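PDB 3PGB: amine oxidase from Emericella nidulans, which oxidises primary amines with a copper ion and a topaquinone cofactor made from one of its own tyrosines. Local coordinates for the interface of chains A and B. Sequence-based numbering; all coordinates share one arbitrary frame. Chains: chain A/B, Putative uncharacterized protein.

The interface of chains A and B. Residues chain A 391-393, 397, 519; chain B 561, 563, 565.
B:Trp565 reaches across to the 391-393 loop of chain A and gives its indole N-H, NE1, to the backbone carbonyl O of A:Asn392 at 2.8 Å. This joins two subunits of a copper/topaquinone oxidase, a family of dimers; here the loop that follows strand 548-562 of one subunit lies against the other, and the centre of this contact is about 21 Å from A:Asp403, the predicted catalytic base. The bond is nearly straight at hydrogen, 165°, and the oxygen lies close to the indole plane, but the donor sits well above the carbonyl plane. Further along the indole, CH2 of the six-membered ring meets the side chain of A:Ser397, at CB (3.7 Å) and at the hydroxyl OG.

Beside it, B:Phe563 brings the CD2 side of its ring to the amide of A:Asn392, whose OD1 lies in the ring plane at the edge, 3.3 Å from CD2. CG of A:Asn392 is anti to the backbone N (chi1 -159°), which turns this amide toward the phenyl rim, the two planes 44° apart. The next ring atom, CE2, is 3.6 Å from the backbone O of A:Ala391.

A:Phe519 adds an apolar flank: its CZ stands 4.1 Å from both CE of B:Lys561 and CE2 of B:Phe563. Behind this first shell, the peptide between A:Ala391 and A:Asn392 lies over one face of A:Phe519, which probably helps to hold the loop in place. In chain B, CG of B:Lys561 covers the rim of one face of the B:Phe563 ring and CZ2 of B:Trp565 the rim of the other.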
ATOM      1  N   ALA A 391     -10.487 -26.029  -6.984  1.00 15.90           N
ATOM      2  CA  ALA A 391      -9.589 -27.013  -7.580  1.00 15.99           C
ATOM      3  C   ALA A 391     -10.357 -28.003  -8.442  1.00 16.31           C
ATOM      4  O   ALA A 391     -11.584 -28.033  -8.420  1.00 16.14           O
ATOM      5  CB  ALA A 391      -8.819 -27.749  -6.498  1.00 15.95           C
ATOM      6  N   ASN A 392      -9.622 -28.815  -9.194  1.00 16.71           N
ATOM      7  CA  ASN A 392     -10.218 -29.901  -9.959  1.00 17.28           C
ATOM      8  C   ASN A 392     -10.393 -31.162  -9.107  1.00 17.67           C
ATOM      9  O   ASN A 392     -10.874 -32.173  -9.605  1.00 17.99           O
ATOM     10  CB  ASN A 392      -9.369 -30.214 -11.198  1.00 17.33           C
ATOM     11  CG  ASN A 392     -10.147 -30.945 -12.284  1.00 17.51           C
ATOM     12  OD1 ASN A 392     -11.376 -30.914 -12.318  1.00 18.83           O
ATOM     13  ND2 ASN A 392      -9.427 -31.595 -13.190  1.00 17.62           N
ATOM     14  N   ASP A 393      -9.999 -31.107  -7.833  1.00 18.09           N
ATOM     15  CA  ASP A 393     -10.208 -32.215  -6.903  1.00 18.40           C
ATOM     16  C   ASP A 393     -11.256 -31.812  -5.861  1.00 18.68           C
ATOM     17  O   ASP A 393     -11.449 -30.629  -5.621  1.00 19.28           O
ATOM     18  CB  ASP A 393      -8.877 -32.657  -6.273  1.00 18.48           C
ATOM     19  CG  ASP A 393      -8.391 -31.736  -5.155  1.00 19.08           C
ATOM     20  OD1 ASP A 393      -9.114 -31.559  -4.149  1.00 19.05           O
ATOM     21  OD2 ASP A 393      -7.249 -31.235  -5.261  1.00 19.39           O
ATOM     22  N   SER A 397     -11.536 -28.259  -3.772  1.00 17.52           N
ATOM     23  CA  SER A 397     -12.723 -27.585  -4.312  1.00 17.36           C
ATOM     24  C   SER A 397     -13.704 -27.187  -3.207  1.00 17.20           C
ATOM     25  O   SER A 397     -14.369 -26.165  -3.300  1.00 17.27           O
ATOM     26  CB  SER A 397     -13.432 -28.470  -5.342  1.00 17.26           C
ATOM     27  OG  SER A 397     -14.611 -27.854  -5.830  1.00 16.73           O
ATOM     28  N   PHE A 519      -6.666 -24.602 -12.074  1.00 16.27           N
ATOM     29  CA  PHE A 519      -6.864 -24.093 -10.723  1.00 16.10           C
ATOM     30  C   PHE A 519      -5.550 -23.805 -10.001  1.00 16.27           C
ATOM     31  O   PHE A 519      -5.493 -23.865  -8.772  1.00 16.47           O
ATOM     32  CB  PHE A 519      -7.691 -25.092  -9.912  1.00 15.89           C
ATOM     33  CG  PHE A 519      -9.013 -25.432 -10.532  1.00 15.25           C
ATOM     34  CD1 PHE A 519     -10.168 -24.760 -10.152  1.00 15.36           C
ATOM     35  CD2 PHE A 519      -9.106 -26.426 -11.487  1.00 14.23           C
ATOM     36  CE1 PHE A 519     -11.396 -25.077 -10.721  1.00 15.15           C
ATOM     37  CE2 PHE A 519     -10.320 -26.743 -12.062  1.00 14.62           C
ATOM     38  CZ  PHE A 519     -11.473 -26.070 -11.676  1.00 14.70           C
TER
ATOM     39  N   LYS B 561     -19.248 -25.355 -12.561  1.00 23.86           N
ATOM     40  CA  LYS B 561     -18.425 -26.380 -13.185  1.00 24.57           C
ATOM     41  C   LYS B 561     -18.932 -27.764 -12.815  1.00 24.81           C
ATOM     42  O   LYS B 561     -19.416 -27.989 -11.706  1.00 25.14           O
ATOM     43  CB  LYS B 561     -16.981 -26.219 -12.693  1.00 25.05           C
ATOM     44  CG  LYS B 561     -15.912 -26.989 -13.478  1.00 25.82           C
ATOM     45  CD  LYS B 561     -15.147 -26.098 -14.452  1.00 26.87           C
ATOM     46  CE  LYS B 561     -13.854 -26.768 -14.918  1.00 27.88           C
ATOM     47  NZ  LYS B 561     -14.039 -28.195 -15.328  1.00 27.90           N
ATOM     48  N   PHE B 563     -17.628 -31.875 -12.642  1.00 24.87           N
ATOM     49  CA  PHE B 563     -16.390 -32.613 -12.415  1.00 24.93           C
ATOM     50  C   PHE B 563     -16.613 -34.113 -12.552  1.00 25.07           C
ATOM     51  O   PHE B 563     -17.745 -34.592 -12.465  1.00 24.88           O
ATOM     52  CB  PHE B 563     -15.845 -32.337 -11.013  1.00 24.90           C
ATOM     53  CG  PHE B 563     -15.602 -30.891 -10.722  1.00 25.07           C
ATOM     54  CD1 PHE B 563     -16.599 -30.104 -10.163  1.00 25.03           C
ATOM     55  CD2 PHE B 563     -14.368 -30.317 -10.987  1.00 25.47           C
ATOM     56  CE1 PHE B 563     -16.373 -28.767  -9.888  1.00 25.21           C
ATOM     57  CE2 PHE B 563     -14.133 -28.979 -10.711  1.00 25.32           C
ATOM     58  CZ  PHE B 563     -15.136 -28.205 -10.158  1.00 25.39           C
ATOM     59  N   TRP B 565     -15.991 -36.222 -10.399  1.00 25.65           N
ATOM     60  CA  TRP B 565     -16.391 -36.697  -9.075  1.00 25.79           C
ATOM     61  C   TRP B 565     -17.690 -36.033  -8.606  1.00 26.21           C
ATOM     62  O   TRP B 565     -18.110 -36.210  -7.463  1.00 26.26           O
ATOM     63  CB  TRP B 565     -15.267 -36.415  -8.068  1.00 25.69           C
ATOM     64  CG  TRP B 565     -14.638 -35.043  -8.223  1.00 24.96           C
ATOM     65  CD1 TRP B 565     -13.504 -34.738  -8.920  1.00 24.31           C
ATOM     66  CD2 TRP B 565     -15.119 -33.806  -7.683  1.00 24.09           C
ATOM     67  NE1 TRP B 565     -13.244 -33.395  -8.840  1.00 23.86           N
ATOM     68  CE2 TRP B 565     -14.219 -32.797  -8.086  1.00 24.00           C
ATOM     69  CE3 TRP B 565     -16.222 -33.453  -6.897  1.00 23.69           C
ATOM     70  CZ2 TRP B 565     -14.388 -31.457  -7.734  1.00 23.45           C
ATOM     71  CZ3 TRP B 565     -16.388 -32.116  -6.545  1.00 23.98           C
ATOM     72  CH2 TRP B 565     -15.474 -31.137  -6.963  1.00 23.65           C
TER